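Local coordinates for protein cysteine desulfurase (Elizabethkingia anophelis NUHP1, PDB 5VPR) that probably removes sulfur from L-cysteine, leaving L-alanine and passing the sulfur to a carrier, with pyridoxal 5'-phosphate as its cofactor, at residues 17-22 / 391-396; 313-318 / 397-402; 321-324 / 328-331. One frame throughout, in Å; residues are numbered along the deposited sequence.

Contact 1: residues 17-22 / 391-396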
ATOM      1  N   SER A  17     -17.724   3.082 -14.470  1.00 47.28           N
ATOM      2  CA  SER A  17     -18.956   2.300 -14.460  1.00 56.16           C
ATOM      3  C   SER A  17     -18.813   0.996 -13.678  1.00 53.07           C
ATOM      4  O   SER A  17     -19.825   0.410 -13.284  1.00 54.19           O
ATOM      5  CB  SER A  17     -19.405   2.015 -15.901  1.00 60.47           C
ATOM      6  OG  SER A  17     -18.442   1.244 -16.596  1.00 65.75           O
ATOM      7  N   GLN A  18     -17.586   0.535 -13.428  1.00 50.26           N
ATOM      8  CA  GLN A  18     -17.392  -0.699 -12.676  1.00 49.44           C
ATOM      9  C   GLN A  18     -17.454  -0.499 -11.166  1.00 50.69           C
ATOM     10  O   GLN A  18     -17.445  -1.493 -10.434  1.00 49.64           O
ATOM     11  CB  GLN A  18     -16.047  -1.344 -13.054  1.00 44.62           C
ATOM     12  CG  GLN A  18     -15.900  -1.602 -14.562  1.00 49.17           C
ATOM     13  CD  GLN A  18     -14.555  -2.209 -14.947  1.00 58.51           C
ATOM     14  OE1 GLN A  18     -14.067  -3.145 -14.305  1.00 56.90           O
ATOM     15  NE2 GLN A  18     -13.956  -1.680 -16.007  1.00 65.22           N
ATOM     16  N   PHE A  19     -17.534   0.743 -10.678  1.00 47.65           N
ATOM     17  CA  PHE A  19     -17.475   1.010  -9.239  1.00 40.91           C
ATOM     18  C   PHE A  19     -18.806   1.556  -8.752  1.00 50.45           C
ATOM     19  O   PHE A  19     -19.058   2.770  -8.859  1.00 42.68           O
ATOM     20  CB  PHE A  19     -16.347   1.990  -8.924  1.00 36.50           C
ATOM     21  CG  PHE A  19     -14.993   1.408  -9.133  1.00 44.51           C
ATOM     22  CD1 PHE A  19     -14.424   1.376 -10.392  1.00 49.35           C
ATOM     23  CD2 PHE A  19     -14.302   0.860  -8.072  1.00 34.18           C
ATOM     24  CE1 PHE A  19     -13.171   0.808 -10.585  1.00 45.96           C
ATOM     25  CE2 PHE A  19     -13.055   0.294  -8.252  1.00 38.81           C
ATOM     26  CZ  PHE A  19     -12.487   0.266  -9.509  1.00 43.38           C
ATOM     27  N   PRO A  20     -19.685   0.715  -8.205  1.00 46.38           N
ATOM     28  CA  PRO A  20     -21.036   1.199  -7.871  1.00 48.14           C
ATOM     29  C   PRO A  20     -21.037   2.338  -6.867  1.00 47.57           C
ATOM     30  O   PRO A  20     -21.843   3.265  -7.006  1.00 44.57           O
ATOM     31  CB  PRO A  20     -21.738  -0.057  -7.330  1.00 44.11           C
ATOM     32  CG  PRO A  20     -20.635  -1.006  -7.001  1.00 50.24           C
ATOM     33  CD  PRO A  20     -19.540  -0.728  -7.981  1.00 46.16           C
ATOM     34  N   ILE A  21     -20.126   2.330  -5.888  1.00 43.52           N
ATOM     35  CA  ILE A  21     -20.142   3.380  -4.872  1.00 40.98           C
ATOM     36  C   ILE A  21     -19.904   4.766  -5.470  1.00 49.37           C
ATOM     37  O   ILE A  21     -20.227   5.780  -4.836  1.00 49.21           O
ATOM     38  CB  ILE A  21     -19.119   3.072  -3.753  1.00 41.75           C
ATOM     39  CG1 ILE A  21     -19.531   3.781  -2.451  1.00 38.50           C
ATOM     40  CG2 ILE A  21     -17.704   3.505  -4.163  1.00 38.81           C
ATOM     41  CD1 ILE A  21     -18.588   3.448  -1.274  1.00 39.14           C
ATOM     42  N   LEU A  22     -19.374   4.846  -6.692  1.00 45.69           N
ATOM     43  CA  LEU A  22     -19.139   6.161  -7.274  1.00 47.55           C
ATOM     44  C   LEU A  22     -20.431   6.925  -7.525  1.00 53.60           C
ATOM     45  O   LEU A  22     -20.397   8.158  -7.568  1.00 53.98           O
ATOM     46  CB  LEU A  22     -18.329   6.031  -8.562  1.00 43.43           C
ATOM     47  CG  LEU A  22     -16.893   5.557  -8.309  1.00 48.28           C
ATOM     48  CD1 LEU A  22     -16.012   5.803  -9.525  1.00 55.63           C
ATOM     49  CD2 LEU A  22     -16.279   6.187  -7.053  1.00 43.81           C
ATOM     50  N   ALA A 391      -6.955   7.337  -7.139  1.00 41.92           N
ATOM     51  CA  ALA A 391      -7.038   5.973  -7.643  1.00 42.30           C
ATOM     52  C   ALA A 391      -7.431   6.048  -9.115  1.00 41.55           C
ATOM     53  O   ALA A 391      -7.597   7.137  -9.677  1.00 45.74           O
ATOM     54  CB  ALA A 391      -8.027   5.123  -6.828  1.00 37.30           C
ATOM     55  N   VAL A 392      -7.602   4.883  -9.741  1.00 40.84           N
ATOM     56  CA  VAL A 392      -7.733   4.836 -11.196  1.00 37.91           C
ATOM     57  C   VAL A 392      -9.036   5.466 -11.671  1.00 45.81           C
ATOM     58  O   VAL A 392      -9.117   5.941 -12.808  1.00 46.81           O
ATOM     59  CB  VAL A 392      -7.604   3.381 -11.679  1.00 44.44           C
ATOM     60  CG1 VAL A 392      -8.814   2.552 -11.223  1.00 38.88           C
ATOM     61  CG2 VAL A 392      -7.435   3.335 -13.190  1.00 44.82           C
ATOM     62  N   TYR A 393     -10.070   5.497 -10.829  1.00 41.08           N
ATOM     63  CA  TYR A 393     -11.378   5.977 -11.251  1.00 39.77           C
ATOM     64  C   TYR A 393     -11.544   7.487 -11.095  1.00 45.48           C
ATOM     65  O   TYR A 393     -12.582   8.024 -11.498  1.00 51.23           O
ATOM     66  CB  TYR A 393     -12.484   5.252 -10.467  1.00 38.53           C
ATOM     67  CG  TYR A 393     -12.151   5.033  -9.008  1.00 37.82           C
ATOM     68  CD1 TYR A 393     -11.970   3.747  -8.502  1.00 33.85           C
ATOM     69  CD2 TYR A 393     -12.002   6.111  -8.137  1.00 39.57           C
ATOM     70  CE1 TYR A 393     -11.655   3.533  -7.162  1.00 39.58           C
ATOM     71  CE2 TYR A 393     -11.689   5.911  -6.791  1.00 37.28           C
ATOM     72  CZ  TYR A 393     -11.510   4.616  -6.314  1.00 40.61           C
ATOM     73  OH  TYR A 393     -11.180   4.402  -4.988  1.00 34.30           O
ATOM     74  N   ASN A 394     -10.561   8.181 -10.527  1.00 39.69           N
ATOM     75  CA  ASN A 394     -10.693   9.619 -10.344  1.00 45.61           C
ATOM     76  C   ASN A 394     -10.472  10.354 -11.668  1.00 50.95           C
ATOM     77  O   ASN A 394      -9.818   9.849 -12.588  1.00 46.88           O
ATOM     78  CB  ASN A 394      -9.725  10.106  -9.272  1.00 38.83           C
ATOM     79  CG  ASN A 394     -10.080   9.581  -7.898  1.00 42.45           C
ATOM     80  OD1 ASN A 394      -9.229   9.055  -7.173  1.00 40.76           O
ATOM     81  ND2 ASN A 394     -11.352   9.717  -7.529  1.00 38.59           N
ATOM     82  N   THR A 395     -11.043  11.560 -11.764  1.00 49.26           N
ATOM     83  CA  THR A 395     -11.086  12.301 -13.014  1.00 50.63           C
ATOM     84  C   THR A 395     -10.526  13.713 -12.848  1.00 55.98           C
ATOM     85  O   THR A 395     -10.455  14.260 -11.745  1.00 54.38           O
ATOM     86  CB  THR A 395     -12.524  12.410 -13.556  1.00 58.21           C
ATOM     87  OG1 THR A 395     -13.277  13.278 -12.703  1.00 57.54           O
ATOM     88  CG2 THR A 395     -13.195  11.051 -13.604  1.00 54.58           C
ATOM     89  N   PHE A 396     -10.144  14.313 -13.975  1.00 50.34           N
ATOM     90  CA  PHE A 396      -9.756  15.719 -13.946  1.00 59.41           C
ATOM     91  C   PHE A 396     -10.926  16.603 -13.516  1.00 58.09           C
ATOM     92  O   PHE A 396     -10.735  17.594 -12.803  1.00 61.20           O
ATOM     93  CB  PHE A 396      -9.214  16.141 -15.312  1.00 61.12           C
ATOM     94  CG  PHE A 396      -8.005  15.362 -15.739  1.00 67.40           C
ATOM     95  CD1 PHE A 396      -6.766  15.617 -15.166  1.00 68.08           C
ATOM     96  CD2 PHE A 396      -8.105  14.364 -16.696  1.00 71.89           C
ATOM     97  CE1 PHE A 396      -5.646  14.895 -15.544  1.00 67.99           C
ATOM     98  CE2 PHE A 396      -6.988  13.632 -17.079  1.00 75.91           C
ATOM     99  CZ  PHE A 396      -5.758  13.899 -16.504  1.00 71.18           C
TER

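Contact 2: residues 313-318 / 397-402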
ATOM      1  N   HIS A 313      -0.438   9.552 -12.700  1.00 46.53           N
ATOM      2  CA  HIS A 313       0.577  10.587 -12.796  1.00 54.96           C
ATOM      3  C   HIS A 313       0.011  11.863 -13.418  1.00 59.63           C
ATOM      4  O   HIS A 313       0.391  12.973 -13.021  1.00 51.34           O
ATOM      5  CB  HIS A 313       1.766  10.066 -13.600  1.00 58.12           C
ATOM      6  CG  HIS A 313       2.824  11.094 -13.843  1.00 68.12           C
ATOM      7  ND1 HIS A 313       2.733  12.031 -14.850  1.00 75.59           N
ATOM      8  CD2 HIS A 313       3.996  11.334 -13.210  1.00 73.14           C
ATOM      9  CE1 HIS A 313       3.804  12.804 -14.827  1.00 78.62           C
ATOM     10  NE2 HIS A 313       4.587  12.400 -13.843  1.00 76.08           N
ATOM     11  N   ALA A 314      -0.904  11.736 -14.382  1.00 59.76           N
ATOM     12  CA  ALA A 314      -1.495  12.935 -14.971  1.00 64.06           C
ATOM     13  C   ALA A 314      -2.460  13.612 -13.998  1.00 62.56           C
ATOM     14  O   ALA A 314      -2.536  14.847 -13.945  1.00 58.56           O
ATOM     15  CB  ALA A 314      -2.192  12.583 -16.282  1.00 54.55           C
ATOM     16  N   LEU A 315      -3.203  12.823 -13.216  1.00 59.17           N
ATOM     17  CA  LEU A 315      -4.065  13.398 -12.183  1.00 56.50           C
ATOM     18  C   LEU A 315      -3.243  14.192 -11.181  1.00 49.47           C
ATOM     19  O   LEU A 315      -3.596  15.319 -10.816  1.00 53.27           O
ATOM     20  CB  LEU A 315      -4.836  12.289 -11.468  1.00 48.49           C
ATOM     21  CG  LEU A 315      -5.917  11.558 -12.261  1.00 51.39           C
ATOM     22  CD1 LEU A 315      -6.477  10.406 -11.430  1.00 48.71           C
ATOM     23  CD2 LEU A 315      -7.024  12.522 -12.647  1.00 46.32           C
ATOM     24  N   LEU A 316      -2.123  13.617 -10.749  1.00 49.75           N
ATOM     25  CA  LEU A 316      -1.281  14.244  -9.741  1.00 54.82           C
ATOM     26  C   LEU A 316      -0.706  15.558 -10.247  1.00 53.25           C
ATOM     27  O   LEU A 316      -0.790  16.589  -9.569  1.00 56.58           O
ATOM     28  CB  LEU A 316      -0.167  13.272  -9.346  1.00 63.25           C
ATOM     29  CG  LEU A 316       0.785  13.663  -8.219  1.00 74.76           C
ATOM     30  CD1 LEU A 316      -0.005  13.817  -6.970  1.00 78.60           C
ATOM     31  CD2 LEU A 316       1.856  12.600  -8.012  1.00 72.27           C
ATOM     32  N   GLU A 317      -0.123  15.546 -11.446  1.00 54.41           N
ATOM     33  CA  GLU A 317       0.444  16.773 -11.999  1.00 60.72           C
ATOM     34  C   GLU A 317      -0.621  17.857 -12.146  1.00 61.97           C
ATOM     35  O   GLU A 317      -0.382  19.026 -11.816  1.00 62.86           O
ATOM     36  CB  GLU A 317       1.107  16.482 -13.345  1.00 59.57           C
ATOM     37  N   TYR A 318      -1.802  17.484 -12.640  1.00 62.62           N
ATOM     38  CA  TYR A 318      -2.873  18.458 -12.831  1.00 62.87           C
ATOM     39  C   TYR A 318      -3.328  19.037 -11.497  1.00 61.83           C
ATOM     40  O   TYR A 318      -3.465  20.256 -11.350  1.00 63.75           O
ATOM     41  CB  TYR A 318      -4.043  17.798 -13.566  1.00 58.63           C
ATOM     42  CG  TYR A 318      -5.202  18.723 -13.856  1.00 59.57           C
ATOM     43  CD1 TYR A 318      -6.427  18.578 -13.201  1.00 58.34           C
ATOM     44  CD2 TYR A 318      -5.075  19.742 -14.789  1.00 65.19           C
ATOM     45  CE1 TYR A 318      -7.494  19.435 -13.485  1.00 56.70           C
ATOM     46  CE2 TYR A 318      -6.116  20.586 -15.068  1.00 67.24           C
ATOM     47  CZ  TYR A 318      -7.319  20.436 -14.420  1.00 65.43           C
ATOM     48  OH  TYR A 318      -8.340  21.305 -14.726  1.00 66.02           O
ATOM     49  N   GLU A 397     -12.149  16.249 -13.922  1.00 53.01           N
ATOM     50  CA  GLU A 397     -13.311  17.010 -13.471  1.00 65.34           C
ATOM     51  C   GLU A 397     -13.430  16.981 -11.951  1.00 55.93           C
ATOM     52  O   GLU A 397     -13.826  17.977 -11.331  1.00 52.66           O
ATOM     53  CB  GLU A 397     -14.588  16.476 -14.125  1.00 64.68           C
ATOM     54  N   GLU A 398     -13.061  15.858 -11.327  1.00 51.13           N
ATOM     55  CA  GLU A 398     -13.115  15.797  -9.870  1.00 53.11           C
ATOM     56  C   GLU A 398     -12.055  16.686  -9.233  1.00 57.11           C
ATOM     57  O   GLU A 398     -12.294  17.265  -8.166  1.00 46.98           O
ATOM     58  CB  GLU A 398     -12.955  14.357  -9.390  1.00 48.66           C
ATOM     59  CG  GLU A 398     -14.189  13.495  -9.601  1.00 49.46           C
ATOM     60  CD  GLU A 398     -13.954  12.051  -9.190  1.00 48.47           C
ATOM     61  OE1 GLU A 398     -12.780  11.614  -9.209  1.00 46.80           O
ATOM     62  OE2 GLU A 398     -14.939  11.353  -8.853  1.00 44.68           O
ATOM     63  N   ILE A 399     -10.886  16.815  -9.870  1.00 47.45           N
ATOM     64  CA  ILE A 399      -9.852  17.695  -9.332  1.00 52.64           C
ATOM     65  C   ILE A 399     -10.303  19.155  -9.377  1.00 51.49           C
ATOM     66  O   ILE A 399     -10.031  19.928  -8.451  1.00 55.07           O
ATOM     67  CB  ILE A 399      -8.526  17.477 -10.081  1.00 48.68           C
ATOM     68  CG1 ILE A 399      -7.968  16.082  -9.733  1.00 47.55           C
ATOM     69  CG2 ILE A 399      -7.556  18.571  -9.736  1.00 49.97           C
ATOM     70  CD1 ILE A 399      -6.779  15.648 -10.580  1.00 49.28           C
ATOM     71  N   ASP A 400     -11.006  19.555 -10.440  1.00 57.23           N
ATOM     72  CA  ASP A 400     -11.542  20.916 -10.486  1.00 58.19           C
ATOM     73  C   ASP A 400     -12.538  21.149  -9.359  1.00 58.24           C
ATOM     74  O   ASP A 400     -12.566  22.230  -8.760  1.00 54.46           O
ATOM     75  CB  ASP A 400     -12.197  21.190 -11.837  1.00 61.73           C
ATOM     76  CG  ASP A 400     -11.210  21.133 -12.982  1.00 68.74           C
ATOM     77  OD1 ASP A 400     -10.000  21.358 -12.752  1.00 70.90           O
ATOM     78  OD2 ASP A 400     -11.651  20.858 -14.115  1.00 65.35           O
ATOM     79  N   ILE A 401     -13.355  20.138  -9.047  1.00 56.29           N
ATOM     80  CA  ILE A 401     -14.288  20.251  -7.930  1.00 56.14           C
ATOM     81  C   ILE A 401     -13.527  20.423  -6.624  1.00 52.87           C
ATOM     82  O   ILE A 401     -13.918  21.216  -5.757  1.00 55.89           O
ATOM     83  CB  ILE A 401     -15.220  19.023  -7.896  1.00 58.47           C
ATOM     84  CG1 ILE A 401     -16.157  19.041  -9.105  1.00 58.56           C
ATOM     85  CG2 ILE A 401     -16.012  18.965  -6.594  1.00 55.64           C
ATOM     86  CD1 ILE A 401     -17.056  17.839  -9.175  1.00 63.07           C
ATOM     87  N   LEU A 402     -12.419  19.693  -6.472  1.00 50.93           N
ATOM     88  CA  LEU A 402     -11.563  19.838  -5.299  1.00 46.99           C
ATOM     89  C   LEU A 402     -10.982  21.242  -5.215  1.00 49.07           C
ATOM     90  O   LEU A 402     -11.029  21.889  -4.164  1.00 52.92           O
ATOM     91  CB  LEU A 402     -10.432  18.800  -5.354  1.00 48.69           C
ATOM     92  CG  LEU A 402      -9.297  19.015  -4.361  1.00 47.67           C
ATOM     93  CD1 LEU A 402      -9.810  18.767  -2.957  1.00 49.53           C
ATOM     94  CD2 LEU A 402      -8.114  18.114  -4.660  1.00 44.15           C
TER

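Contact 3: residues 321-324 / 328-331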
ATOM      1  N   ARG A 321      -0.742  21.327  -9.986  1.00 68.40           N
ATOM      2  CA  ARG A 321      -0.719  22.578 -10.739  1.00 71.20           C
ATOM      3  C   ARG A 321      -1.893  23.470 -10.355  1.00 73.27           C
ATOM      4  O   ARG A 321      -1.722  24.661 -10.056  1.00 63.91           O
ATOM      5  CB  ARG A 321      -0.738  22.279 -12.239  1.00 73.66           C
ATOM      6  CG  ARG A 321       0.163  23.156 -13.059  1.00 89.23           C
ATOM      7  CD  ARG A 321       0.210  22.700 -14.508  1.00 96.33           C
ATOM      8  NE  ARG A 321      -1.020  23.014 -15.228  1.00 96.75           N
ATOM      9  CZ  ARG A 321      -1.795  22.113 -15.822  1.00 87.90           C
ATOM     10  NH1 ARG A 321      -1.464  20.828 -15.792  1.00 90.89           N
ATOM     11  NH2 ARG A 321      -2.898  22.505 -16.454  1.00 82.25           N
ATOM     12  N   LYS A 322      -3.105  22.913 -10.353  1.00 63.36           N
ATOM     13  CA  LYS A 322      -4.265  23.748 -10.069  1.00 64.36           C
ATOM     14  C   LYS A 322      -4.267  24.216  -8.617  1.00 62.27           C
ATOM     15  O   LYS A 322      -4.681  25.342  -8.327  1.00 65.74           O
ATOM     16  CB  LYS A 322      -5.547  22.991 -10.409  1.00 63.66           C
ATOM     17  CG  LYS A 322      -5.767  22.812 -11.901  1.00 64.22           C
ATOM     18  CD  LYS A 322      -5.751  24.164 -12.611  1.00 71.65           C
ATOM     19  CE  LYS A 322      -6.493  24.116 -13.943  1.00 81.23           C
ATOM     20  NZ  LYS A 322      -6.533  25.445 -14.641  1.00 88.32           N
ATOM     21  N   LEU A 323      -3.788  23.376  -7.692  1.00 62.72           N
ATOM     22  CA  LEU A 323      -3.808  23.766  -6.286  1.00 61.49           C
ATOM     23  C   LEU A 323      -2.819  24.889  -6.014  1.00 71.61           C
ATOM     24  O   LEU A 323      -3.108  25.804  -5.233  1.00 66.22           O
ATOM     25  CB  LEU A 323      -3.508  22.567  -5.396  1.00 59.76           C
ATOM     26  CG  LEU A 323      -4.609  21.511  -5.267  1.00 59.95           C
ATOM     27  CD1 LEU A 323      -4.120  20.365  -4.405  1.00 59.67           C
ATOM     28  CD2 LEU A 323      -5.891  22.108  -4.707  1.00 60.69           C
ATOM     29  N   LEU A 324      -1.653  24.841  -6.656  1.00 72.99           N
ATOM     30  CA  LEU A 324      -0.633  25.857  -6.450  1.00 75.27           C
ATOM     31  C   LEU A 324      -1.030  27.214  -7.010  1.00 78.79           C
ATOM     32  O   LEU A 324      -0.372  28.209  -6.692  1.00 82.32           O
ATOM     33  CB  LEU A 324       0.689  25.392  -7.062  1.00 76.09           C
ATOM     34  CG  LEU A 324       1.418  24.406  -6.151  1.00 75.23           C
ATOM     35  CD1 LEU A 324       2.614  23.758  -6.842  1.00 74.20           C
ATOM     36  CD2 LEU A 324       1.847  25.107  -4.872  1.00 69.75           C
ATOM     37  N   GLY A 328      -1.204  31.337  -1.367  1.00 83.62           N
ATOM     38  CA  GLY A 328      -0.875  30.899  -0.027  1.00 87.55           C
ATOM     39  C   GLY A 328      -0.866  29.401   0.200  1.00 86.86           C
ATOM     40  O   GLY A 328      -0.441  28.960   1.275  1.00 93.12           O
ATOM     41  N   LEU A 329      -1.319  28.598  -0.759  1.00 77.27           N
ATOM     42  CA  LEU A 329      -1.296  27.148  -0.605  1.00 72.23           C
ATOM     43  C   LEU A 329       0.120  26.620  -0.811  1.00 70.77           C
ATOM     44  O   LEU A 329       0.787  26.982  -1.783  1.00 78.67           O
ATOM     45  CB  LEU A 329      -2.261  26.496  -1.598  1.00 67.38           C
ATOM     46  CG  LEU A 329      -2.536  24.993  -1.518  1.00 63.80           C
ATOM     47  CD1 LEU A 329      -3.967  24.711  -1.932  1.00 62.30           C
ATOM     48  CD2 LEU A 329      -1.569  24.195  -2.392  1.00 66.72           C
ATOM     49  N   LYS A 330       0.576  25.765   0.103  1.00 66.23           N
ATOM     50  CA  LYS A 330       1.867  25.096  -0.008  1.00 76.39           C
ATOM     51  C   LYS A 330       1.659  23.600  -0.207  1.00 75.38           C
ATOM     52  O   LYS A 330       0.769  23.004   0.407  1.00 78.77           O
ATOM     53  CB  LYS A 330       2.726  25.333   1.238  1.00 77.83           C
ATOM     54  N   VAL A 331       2.488  22.996  -1.057  1.00 68.74           N
ATOM     55  CA  VAL A 331       2.448  21.561  -1.329  1.00 68.79           C
ATOM     56  C   VAL A 331       3.706  20.931  -0.744  1.00 78.23           C
ATOM     57  O   VAL A 331       4.826  21.305  -1.111  1.00 82.32           O
ATOM     58  CB  VAL A 331       2.334  21.268  -2.833  1.00 65.10           C
ATOM     59  CG1 VAL A 331       2.425  19.775  -3.085  1.00 60.97           C
ATOM     60  CG2 VAL A 331       1.027  21.811  -3.383  1.00 69.20           C
TER

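Contact 1: residues 17-22 / 391-396
Tyr393 drives the edge of its ring into one face of Phe19, a T-shaped pair with centroids 4.7 Å apart and planes at 65°. The touching corner is CD1, which stands almost over the centre of the Phe19 ring; its shortest distance, to Phe19 CE2, is 3.6 Å. Tyr393 reaches this place with CG tucked between its own backbone N and carbonyl carbon (chi1 40°). The methyl CD1 of Leu22 packs 3.7 Å from Tyr393 CB, so the tyrosine is met near its root as well as along its ring edge. Ala391 CB lies against a face of the same ring, toward the rim. These residues are buried, and they fasten the loop after helix 12-17 to the turn that leads into the C-terminal helix 396-413, tying the N-terminal end of this class-V aminotransferase fold to its C-terminal part. The turn, type I from Ala391 to Asn394, is braced by Asn394, whose OD1 takes the N-H of Ala391 at 2.9 Å in a nearly straight bond (168°). The hydroxyl at the far end of the Tyr393 ring is engaged by Asn36 OD1 and Gln41 N. The outer side of segment 17-22 is looser: Ser17 and Pro20 are exposed and Ile21 partly so, and none of them meets segment 391-396.

Contact 2: residues 313-318 / 397-402
Tyr318 lays the CD1 side of its ring against the branch methyl of Ile399, CD1 to CG2 3.6 Å, the two side chains running past each other in opposite directions. With CG anti to the backbone N (chi1 -178°), the ring extends across the gap between the helices and carries its hydroxyl to Asp400. There OH donates to Asp400 OD1 over 2.6 Å, a short bond that uses the syn lone pair of the carboxylate, whose plane is turned 65° from the ring. A charged acceptor would be expected to strengthen such a bond. Ile399 fills the deeper part of the contact: its other branch ends in CD1, which lies 3.8 Å from Leu315 CD2 and only 3.2 Å from the backbone O of Leu315. Leu315 and Ile399 are buried, whereas Tyr318 and Asp400 are partly exposed, which puts the hydrogen bond at the outer margin of an apolar seam. Phe396, one turn before Asp400, adds an edge-to-face pair with Tyr318, and Glu398, beside the seam, forms a salt bridge with Arg16. The segment axes approach to 10.4 Å and run in nearly the same direction, crossing at -26°: side-by-side packing of two near-parallel helices, 305-324 and 396-413, in the C-terminal part of a class-V aminotransferase fold.

Contact 3: residues 321-324 / 328-331
The chain leaves helix 305-324, reverses through a short loop and returns as strand 330-331, with the CA atoms of Leu324 and Leu329 6.0 Å apart. Gly328 makes part of that reversal possible: at its positive phi (84°, psi -9°) a side chain would press on the carbonyl O of the residue before it. Leu329, directly after it, points its CB toward the helix and packs its isobutyl group against the backbone of Leu323. Both of its methyls lie 3.6 Å from the carbonyl O of Leu323, and CD2 also meets Leu323 CB at 3.9 Å. CG of Leu329 is anti to the backbone N (chi1 -173°), which swings CG toward Leu323, within 3.8 Å of its O. No hydrogen bond joins the two segments; the contact is made by apolar groups and by methyls lying on backbone oxygens. It forms a tight helix-to-strand connection, and strand 330-331 is an outer strand, within this chain, of a small antiparallel sheet, pairing with strand 341-345 through backbone bonds between Lys330 and Asn345. Two residues along from Leu329, Val331 points to the same helix, while Lys330 between them points away, as expected in an extended strand. CG2 of Val331 meets Leu324 CD2 at 3.7 Å, the two side chains crossing at about a right angle. The same Leu324 methyl also rests 3.8 Å from the backbone O of Leu329, on the partly exposed flank of the contact. On the inner flank, Leu323 packs on Val342 and Phe344 of strand 341-345, and Leu329 shares Phe344 with it while also touching Val406 of helix 396-413.

In the fold
Contacts 1 and 2 are continuous: their centres are 13 Å apart, and the end of segment 391-396 runs straight into helix 396-413, with Asn394 O 3.6 Å from Leu315 CD1 and Phe396 CE1 3.5 Å from Ala314 O. Contact 3 follows contact 2 along helix 305-324, centre to centre about 12 Å, and lies at its C-terminal part. Contacts 1 and 3 do not touch; their nearest atoms are about 7 Å apart. Lys233 carries the pyridoxal phosphate. One connection toward that region is Tyr235, two residues on in the sequence, whose OH is hydrogen-bonded to Val392 N of contact 1.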